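PDB 5T9X: glycoside Hydrolase from Bacteroides uniformis, which probably hydrolyses glycosidic bonds of agarose as a family 16 glycoside hydrolase in the agarose-degrading pathway of a human gut bacterium. Local coordinates for residues K134-G138 / S307-I311; P161-Y167 / D332-K338; Q228-D234 / I281-F287. One frame throughout, in Å; residues are numbered along the deposited sequence.

Interaction 1 of 3, residues K134-G138 / S307-I311; sequences KVTSG and SWRAI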
# COMPACT_ATOMS: atom_id res chain seq x y z
N LYS A 134 15.35 8.96 -16.57
CA LYS A 134 14.56 10.08 -17.04
C LYS A 134 13.20 9.99 -16.37
O LYS A 134 12.52 8.98 -16.47
CB LYS A 134 14.42 10.00 -18.56
CG LYS A 134 13.75 11.18 -19.24
CD LYS A 134 13.20 10.76 -20.60
CE LYS A 134 13.15 11.90 -21.61
NZ LYS A 134 14.52 12.48 -21.84
N VAL A 135 12.80 11.06 -15.70
CA VAL A 135 11.54 11.11 -14.97
C VAL A 135 10.58 12.05 -15.68
O VAL A 135 10.97 13.13 -16.09
CB VAL A 135 11.77 11.62 -13.53
CG1 VAL A 135 10.45 11.73 -12.77
CG2 VAL A 135 12.72 10.70 -12.79
N THR A 136 9.32 11.64 -15.78
CA THR A 136 8.30 12.40 -16.50
C THR A 136 6.97 12.49 -15.71
O THR A 136 6.51 11.52 -15.13
CB THR A 136 8.07 11.76 -17.87
OG1 THR A 136 9.21 12.06 -18.70
CG2 THR A 136 6.77 12.27 -18.55
N SER A 137 6.38 13.68 -15.71
CA SER A 137 5.04 13.89 -15.15
C SER A 137 4.51 15.21 -15.70
O SER A 137 5.23 16.21 -15.74
CB SER A 137 5.05 13.89 -13.61
OG SER A 137 3.74 13.88 -13.08
N GLY A 138 3.25 15.19 -16.14
CA GLY A 138 2.77 16.18 -17.10
C GLY A 138 3.64 16.03 -18.34
O GLY A 138 3.70 14.95 -18.95
N SER A 307 6.94 9.53 -9.31
CA SER A 307 7.41 10.47 -10.35
C SER A 307 6.95 11.91 -10.15
O SER A 307 7.76 12.82 -10.12
CB SER A 307 6.99 9.98 -11.73
OG SER A 307 7.44 8.65 -11.92
N TRP A 308 5.64 12.10 -10.04
CA TRP A 308 5.02 13.42 -9.85
C TRP A 308 5.54 14.20 -8.63
O TRP A 308 5.56 15.44 -8.62
CB TRP A 308 3.50 13.28 -9.79
CG TRP A 308 2.98 12.37 -8.67
CD1 TRP A 308 2.97 10.99 -8.64
CD2 TRP A 308 2.38 12.80 -7.44
NE1 TRP A 308 2.41 10.55 -7.47
CE2 TRP A 308 2.04 11.63 -6.71
CE3 TRP A 308 2.09 14.06 -6.88
CZ2 TRP A 308 1.43 11.69 -5.43
CZ3 TRP A 308 1.48 14.12 -5.59
CH2 TRP A 308 1.16 12.94 -4.89
N ARG A 309 5.96 13.46 -7.60
CA ARG A 309 6.61 14.06 -6.44
C ARG A 309 8.08 14.29 -6.68
O ARG A 309 8.63 15.31 -6.26
CB ARG A 309 6.41 13.20 -5.22
CG ARG A 309 5.03 13.38 -4.63
CD ARG A 309 4.70 12.28 -3.66
NE ARG A 309 5.65 12.26 -2.56
CZ ARG A 309 5.60 13.02 -1.46
NH1 ARG A 309 4.63 13.91 -1.29
NH2 ARG A 309 6.53 12.86 -0.53
N ALA A 310 8.74 13.33 -7.31
CA ALA A 310 10.18 13.43 -7.52
C ALA A 310 10.53 14.58 -8.47
O ALA A 310 11.51 15.30 -8.29
CB ALA A 310 10.75 12.12 -8.05
N ILE A 311 9.71 14.78 -9.47
CA ILE A 311 9.95 15.83 -10.42
C ILE A 311 9.83 17.24 -9.81
O ILE A 311 10.37 18.18 -10.36
CB ILE A 311 9.05 15.64 -11.64
CG1 ILE A 311 9.73 16.24 -12.86
CG2 ILE A 311 7.67 16.20 -11.38
CD1 ILE A 311 9.09 15.75 -14.14
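Ser137 and Trp308 bring the two backbones closest, their CA atoms 5.3 Å apart, where the end of strand 132-137 meets the short helix 307-310. This is a beta hairpin, made with strand 140-154, packed beside a single helical turn in a fold built mainly of beta strands. The turn is closed by Ile311 N bonding to Ser307 O at 2.8 Å, and no hydrogen bond joins it to the strand, so the contact rests on van der Waals packing. Alternation along the strand sends Val135 and Ser137 toward the helix and Thr136 away from it. A branched apolar residue suits the buried Val135 site: its CG1 reaches the helix with Ser307 CB at 4.0 Å and Ile311 CB at 4.3 Å. Ile311 answers with its long branch, CG1 nearly opposite the backbone N (chi1 -151°) and the chain extended, which lays CD1 along the strand backbone, 3.8 Å from both Val135 O and Ser137 N. Ser307 turns its hydroxyl to Ala104 O and presents its CB to the strand, near Thr136 O. The Trp308 indole leads away, Arg309 CG lying over one face, while Trp308 CB touches the poorly ordered Ser137 at its OG, 3.4 Å away.

Interaction 2 of 3, residues P161-Y167 / D332-K338; sequences PVYVEAY and DWIRIYK. With NA (sodium ion), chain D.
Tyr163, Glu165 and Tyr167 pair with Tyr337, Arg335 and Trp333 in hydrogen-bonded antiparallel register, the axes of strands 162-167 and 332-338 approaching to 4.7 Å. Val164 and Ala166, with Ile334 and Ile336, form an aliphatic face, and both isoleucines touch Ile299 of strand 298-304; beta-branched and small residues suit such a layer between sheets. The other face is polar and aromatic. Arg335 reaches alongside Glu165, its extended chain presenting NE and NH2 to one oxygen, OE1, at 2.9 and 2.7 Å. Both nitrogens come from the same face of the carboxylate, whose plane stands 32° from the guanidinium. This salt bridge is buried, and Arg335 NH1 is further held by Phe55 O. Trp333 CG sits between its backbone N and carbonyl carbon (chi1 48°), folding the indole back over the neighbouring strand. There Tyr167 CB rests over the face of the six-membered ring, 3.4 Å from its centroid, in a CH-pi contact, whereas the two aromatic rings are near parallel but slid apart. Glu165 OE1 meets the edge of the same indole at CH2, 3.4 Å off. An alanine in place of Trp333 would probably open a gap beneath Tyr167 CB and leave Glu165 OE1 without the indole edge beside it. At the opposite end Lys338 NZ bonds to Pro161 O at 2.7 Å. The pairing is interrupted by a classic beta bulge, with Asp332 and Trp333 set together against the single residue Tyr167. Asp332 binds sodium through O and OD1, the latter at 2.2 Å, while its OD2 lies at the Tyr167 ring edge. Glu51, Asp75, Asn77 and Gly118 also bind the ion, consistent with the structural metal site on the outer sheet of family 16 beta-jelly-roll sandwiches.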
# COMPACT_ATOMS: atom_id res chain seq x y z
N PRO A 161 -16.01 -11.37 -1.32
CA PRO A 161 -15.92 -10.45 -0.16
C PRO A 161 -14.66 -10.75 0.67
O PRO A 161 -14.32 -11.93 0.86
CB PRO A 161 -17.20 -10.70 0.64
CG PRO A 161 -17.92 -11.79 -0.03
CD PRO A 161 -17.04 -12.39 -1.10
N VAL A 162 -13.94 -9.73 1.11
CA VAL A 162 -12.66 -9.95 1.79
C VAL A 162 -12.32 -8.71 2.60
O VAL A 162 -12.66 -7.60 2.21
CB VAL A 162 -11.54 -10.37 0.81
CG1 VAL A 162 -11.26 -9.31 -0.23
CG2 VAL A 162 -10.26 -10.71 1.55
N TYR A 163 -11.71 -8.94 3.79
CA TYR A 163 -11.23 -7.86 4.64
C TYR A 163 -9.75 -8.01 4.71
O TYR A 163 -9.29 -9.07 5.07
CB TYR A 163 -11.85 -7.92 6.02
CG TYR A 163 -11.37 -6.80 6.90
CD1 TYR A 163 -11.71 -5.48 6.62
CD2 TYR A 163 -10.57 -7.05 8.01
CE1 TYR A 163 -11.26 -4.44 7.41
CE2 TYR A 163 -10.12 -6.00 8.81
CZ TYR A 163 -10.47 -4.70 8.50
OH TYR A 163 -10.04 -3.66 9.28
N VAL A 164 -9.01 -6.98 4.31
CA VAL A 164 -7.52 -7.01 4.33
C VAL A 164 -7.07 -5.86 5.20
O VAL A 164 -7.50 -4.73 4.97
CB VAL A 164 -6.92 -6.85 2.93
CG1 VAL A 164 -5.40 -6.92 2.97
CG2 VAL A 164 -7.50 -7.87 1.95
N GLU A 165 -6.25 -6.15 6.22
CA GLU A 165 -5.84 -5.14 7.21
C GLU A 165 -4.35 -5.26 7.42
O GLU A 165 -3.89 -6.35 7.67
CB GLU A 165 -6.59 -5.33 8.55
CG GLU A 165 -6.58 -4.12 9.49
CD GLU A 165 -7.36 -4.36 10.80
OE1 GLU A 165 -6.88 -5.19 11.61
OE2 GLU A 165 -8.42 -3.73 11.08
N ALA A 166 -3.61 -4.15 7.32
CA ALA A 166 -2.22 -4.14 7.73
C ALA A 166 -2.05 -3.34 9.01
O ALA A 166 -2.83 -2.45 9.29
CB ALA A 166 -1.33 -3.59 6.64
N TYR A 167 -1.04 -3.73 9.78
CA TYR A 167 -0.58 -3.01 10.97
C TYR A 167 0.84 -2.56 10.61
O TYR A 167 1.76 -3.40 10.44
CB TYR A 167 -0.56 -3.95 12.18
CG TYR A 167 -0.42 -3.29 13.54
CD1 TYR A 167 -1.22 -2.22 13.88
CD2 TYR A 167 0.45 -3.80 14.51
CE1 TYR A 167 -1.15 -1.63 15.13
CE2 TYR A 167 0.54 -3.21 15.77
CZ TYR A 167 -0.28 -2.13 16.07
OH TYR A 167 -0.25 -1.49 17.29
N ASP A 332 4.14 -5.03 10.60
CA ASP A 332 4.21 -5.97 11.71
C ASP A 332 3.39 -7.18 11.36
O ASP A 332 3.78 -8.30 11.65
CB ASP A 332 3.64 -5.28 12.96
CG ASP A 332 3.75 -6.11 14.24
OD1 ASP A 332 4.31 -7.25 14.26
OD2 ASP A 332 3.22 -5.59 15.25
N TRP A 333 2.24 -6.94 10.77
CA TRP A 333 1.44 -8.01 10.23
C TRP A 333 0.44 -7.53 9.19
O TRP A 333 0.10 -6.32 9.09
CB TRP A 333 0.69 -8.76 11.34
CG TRP A 333 -0.08 -7.97 12.37
CD1 TRP A 333 0.30 -7.77 13.64
CD2 TRP A 333 -1.38 -7.37 12.25
NE1 TRP A 333 -0.65 -7.07 14.33
CE2 TRP A 333 -1.70 -6.81 13.50
CE3 TRP A 333 -2.30 -7.24 11.21
CZ2 TRP A 333 -2.88 -6.13 13.73
CZ3 TRP A 333 -3.49 -6.56 11.44
CH2 TRP A 333 -3.76 -6.02 12.70
N ILE A 334 -0.06 -8.52 8.46
CA ILE A 334 -1.14 -8.32 7.50
C ILE A 334 -2.07 -9.53 7.57
O ILE A 334 -1.62 -10.67 7.45
CB ILE A 334 -0.59 -8.05 6.08
CG1 ILE A 334 -1.73 -7.70 5.14
CG2 ILE A 334 0.19 -9.24 5.52
CD1 ILE A 334 -1.22 -7.18 3.81
N ARG A 335 -3.36 -9.26 7.79
CA ARG A 335 -4.35 -10.30 7.99
C ARG A 335 -5.51 -10.14 7.04
O ARG A 335 -5.85 -9.03 6.67
CB ARG A 335 -4.82 -10.30 9.44
CG ARG A 335 -5.66 -9.12 9.86
CD ARG A 335 -5.98 -9.24 11.33
NE ARG A 335 -6.73 -8.09 11.83
CZ ARG A 335 -7.46 -8.07 12.94
NH1 ARG A 335 -7.63 -9.17 13.68
NH2 ARG A 335 -8.07 -6.93 13.32
N ILE A 336 -6.13 -11.27 6.67
CA ILE A 336 -7.11 -11.37 5.59
C ILE A 336 -8.20 -12.32 6.04
O ILE A 336 -7.90 -13.44 6.45
CB ILE A 336 -6.45 -11.97 4.34
CG1 ILE A 336 -5.19 -11.19 3.98
CG2 ILE A 336 -7.39 -11.96 3.15
CD1 ILE A 336 -4.51 -11.72 2.74
N TYR A 337 -9.46 -11.88 5.97
CA TYR A 337 -10.62 -12.68 6.37
C TYR A 337 -11.65 -12.64 5.26
O TYR A 337 -11.84 -11.60 4.60
CB TYR A 337 -11.30 -12.16 7.65
CG TYR A 337 -10.44 -12.11 8.90
CD1 TYR A 337 -10.47 -13.15 9.86
CD2 TYR A 337 -9.60 -11.02 9.15
CE1 TYR A 337 -9.68 -13.10 11.01
CE2 TYR A 337 -8.82 -10.97 10.28
CZ TYR A 337 -8.87 -12.01 11.20
OH TYR A 337 -8.08 -11.93 12.30
N LYS A 338 -12.34 -13.77 5.09
CA LYS A 338 -13.50 -13.85 4.22
C LYS A 338 -14.67 -14.35 5.04
O LYS A 338 -14.49 -15.15 5.96
CB LYS A 338 -13.26 -14.83 3.08
CG LYS A 338 -12.07 -14.50 2.20
CD LYS A 338 -12.05 -15.51 1.04
CE LYS A 338 -12.29 -14.87 -0.32
NZ LYS A 338 -13.52 -14.10 -0.58
NA NA D . 4.75 -9.29 13.60

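Interaction 3 of 3, residues Q228-D234 / I281-F287; sequences QDYQPTD and IIDPNDF
Tyr230 reaches from strand 227-239 across to the end of helix 279-282, where its OH donates to Ile281 O at 2.6 Å. With CG opposite the backbone N (chi1 167°), the ring is carried across to the other segment, and a long side chain ending in a hydroxyl suits a place where it must span the gap and donate at the far end. The hydroxyl approaches from above the carbonyl plane, 40° out of it. Since a carbonyl in the last turn of a helix often lacks an amide further along to bond with, such a donor suits the place. One ring face is taken by Pro284, whose CD sits 3.7 Å from the ring centroid in a CH-pi contact and whose CG lies 3.5 Å from Tyr230 CE1. Pro284 also fits its own backbone, being the second residue of a type I turn from Asp283 to Asp286. Asn285 comes across the tyrosine at about a right angle, bringing ND2 to 3.6 Å from CD1.

Further along, Phe287 reaches the strand with its CE2 corner, 3.8 Å from Tyr230 CB, and the edge of its ring lies against the Tyr230 backbone N. Its CZ meets Gln228 OE1 at 3.5 Å, amide and ring planes 63° apart. Asp283 fixes this stretch: the syn lone pair of OD1 receives Phe287 N at 2.9 Å, and OD2 takes Thr288 OG1. At the other end Pro232 CB packs on Ile281 CG1, and Ile281 CD1 reaches Asp234 OD1, whose carboxylate is salt-bridged to Arg274 of strand 271-277. On the other flank lies strand 215-224, which hydrogen-bonds to Tyr230 through Val221, gives His219 to Ile282 O and touches Phe287 through Val221.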
# COMPACT_ATOMS: atom_id res chain seq x y z
N GLN A 228 -6.07 5.43 -19.63
CA GLN A 228 -6.85 6.31 -18.77
C GLN A 228 -6.93 5.74 -17.35
O GLN A 228 -7.02 4.52 -17.17
CB GLN A 228 -8.25 6.50 -19.29
CG GLN A 228 -8.35 7.09 -20.68
CD GLN A 228 -9.81 7.10 -21.14
OE1 GLN A 228 -10.63 7.91 -20.67
NE2 GLN A 228 -10.14 6.15 -22.04
N ASP A 229 -6.94 6.65 -16.38
CA ASP A 229 -6.86 6.37 -14.95
C ASP A 229 -8.07 7.06 -14.35
O ASP A 229 -8.27 8.24 -14.56
CB ASP A 229 -5.54 7.00 -14.41
CG ASP A 229 -5.33 6.84 -12.85
OD1 ASP A 229 -6.06 6.09 -12.18
OD2 ASP A 229 -4.39 7.46 -12.29
N TYR A 230 -8.90 6.32 -13.63
CA TYR A 230 -9.88 6.94 -12.73
C TYR A 230 -9.59 6.60 -11.29
O TYR A 230 -9.32 5.47 -10.98
CB TYR A 230 -11.30 6.50 -13.04
CG TYR A 230 -12.23 6.89 -11.94
CD1 TYR A 230 -12.81 8.15 -11.92
CD2 TYR A 230 -12.49 6.03 -10.87
CE1 TYR A 230 -13.67 8.52 -10.90
CE2 TYR A 230 -13.33 6.39 -9.84
CZ TYR A 230 -13.92 7.64 -9.85
OH TYR A 230 -14.78 8.01 -8.84
N GLN A 231 -9.68 7.59 -10.41
CA GLN A 231 -9.81 7.37 -8.98
C GLN A 231 -10.79 8.37 -8.41
O GLN A 231 -11.05 9.40 -9.02
CB GLN A 231 -8.48 7.52 -8.27
CG GLN A 231 -7.82 8.89 -8.39
CD GLN A 231 -6.57 9.08 -7.53
OE1 GLN A 231 -6.33 8.36 -6.55
NE2 GLN A 231 -5.79 10.07 -7.87
N PRO A 232 -11.33 8.10 -7.21
CA PRO A 232 -12.09 9.15 -6.54
C PRO A 232 -11.21 10.36 -6.20
O PRO A 232 -10.02 10.23 -5.97
CB PRO A 232 -12.60 8.46 -5.28
CG PRO A 232 -12.54 7.00 -5.58
CD PRO A 232 -11.30 6.86 -6.42
N THR A 233 -11.82 11.51 -6.23
CA THR A 233 -11.10 12.79 -6.27
C THR A 233 -11.60 13.78 -5.19
O THR A 233 -11.25 14.96 -5.22
CB THR A 233 -11.30 13.42 -7.67
OG1 THR A 233 -12.71 13.47 -7.98
CG2 THR A 233 -10.58 12.61 -8.75
N ASP A 234 -12.38 13.28 -4.23
CA ASP A 234 -13.01 14.13 -3.25
C ASP A 234 -12.15 14.29 -1.97
O ASP A 234 -11.18 13.59 -1.80
CB ASP A 234 -14.46 13.67 -3.01
CG ASP A 234 -14.55 12.34 -2.29
OD1 ASP A 234 -14.20 11.30 -2.92
OD2 ASP A 234 -14.96 12.35 -1.10
N ILE A 281 -19.20 6.64 -7.87
CA ILE A 281 -17.89 6.86 -7.26
C ILE A 281 -16.92 5.70 -7.53
O ILE A 281 -15.69 5.91 -7.52
CB ILE A 281 -18.03 7.23 -5.77
CG1 ILE A 281 -16.68 7.68 -5.20
CG2 ILE A 281 -18.60 6.07 -4.97
CD1 ILE A 281 -16.75 8.42 -3.88
N ILE A 282 -17.43 4.50 -7.79
CA ILE A 282 -16.57 3.38 -8.14
C ILE A 282 -16.01 3.46 -9.58
O ILE A 282 -14.83 3.22 -9.81
CB ILE A 282 -17.31 2.03 -7.97
CG1 ILE A 282 -17.63 1.80 -6.49
CG2 ILE A 282 -16.49 0.84 -8.51
CD1 ILE A 282 -16.47 1.42 -5.61
N ASP A 283 -16.89 3.70 -10.53
CA ASP A 283 -16.53 3.62 -11.95
C ASP A 283 -17.49 4.48 -12.79
O ASP A 283 -18.23 3.95 -13.62
CB ASP A 283 -16.56 2.15 -12.45
CG ASP A 283 -16.13 2.01 -13.91
OD1 ASP A 283 -15.34 2.88 -14.37
OD2 ASP A 283 -16.58 1.04 -14.62
N PRO A 284 -17.50 5.80 -12.54
CA PRO A 284 -18.48 6.67 -13.24
C PRO A 284 -18.27 6.81 -14.76
O PRO A 284 -19.23 7.12 -15.47
CB PRO A 284 -18.34 8.03 -12.52
CG PRO A 284 -16.95 8.01 -11.95
CD PRO A 284 -16.67 6.56 -11.59
N ASN A 285 -17.05 6.57 -15.24
CA ASN A 285 -16.70 6.63 -16.65
C ASN A 285 -16.84 5.30 -17.36
O ASN A 285 -16.48 5.21 -18.53
CB ASN A 285 -15.25 7.11 -16.82
CG ASN A 285 -15.02 8.48 -16.22
OD1 ASN A 285 -15.73 9.40 -16.58
ND2 ASN A 285 -14.06 8.61 -15.31
N ASP A 286 -17.32 4.25 -16.68
CA ASP A 286 -17.55 2.93 -17.30
C ASP A 286 -16.28 2.20 -17.83
O ASP A 286 -16.35 1.41 -18.74
CB ASP A 286 -18.62 3.05 -18.41
CG ASP A 286 -19.42 1.77 -18.62
OD1 ASP A 286 -19.86 1.15 -17.61
OD2 ASP A 286 -19.61 1.38 -19.80
N PHE A 287 -15.14 2.41 -17.19
CA PHE A 287 -13.94 1.68 -17.58
C PHE A 287 -14.00 0.16 -17.36
O PHE A 287 -13.31 -0.59 -18.06
CB PHE A 287 -12.69 2.23 -16.87
CG PHE A 287 -12.35 3.67 -17.20
CD1 PHE A 287 -13.01 4.39 -18.21
CD2 PHE A 287 -11.32 4.28 -16.50
CE1 PHE A 287 -12.67 5.70 -18.47
CE2 PHE A 287 -10.97 5.59 -16.76
CZ PHE A 287 -11.65 6.32 -17.74

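Following the chain from its N terminus, residues 134-138 come first, then 161-167, then 228-234. Interaction 3 closes first, when 281-287 returns to 228-234 after a loop of 46 residues. Interaction 1 closes next at 307-311, and interaction 2 last at 332-338. The loops of interactions 1 and 2 therefore cross, each spanning more than 160 residues, and interaction 3 is nested inside both. Interaction 1 sets a short helix, and interaction 3 the end of a helix and the turn after it, against strands of one sheet, with nearest atoms about 8 Å apart. Interaction 2 joins two strands of the other sheet, its centre about 32 Å from that of interaction 1 and across the middle of the chain.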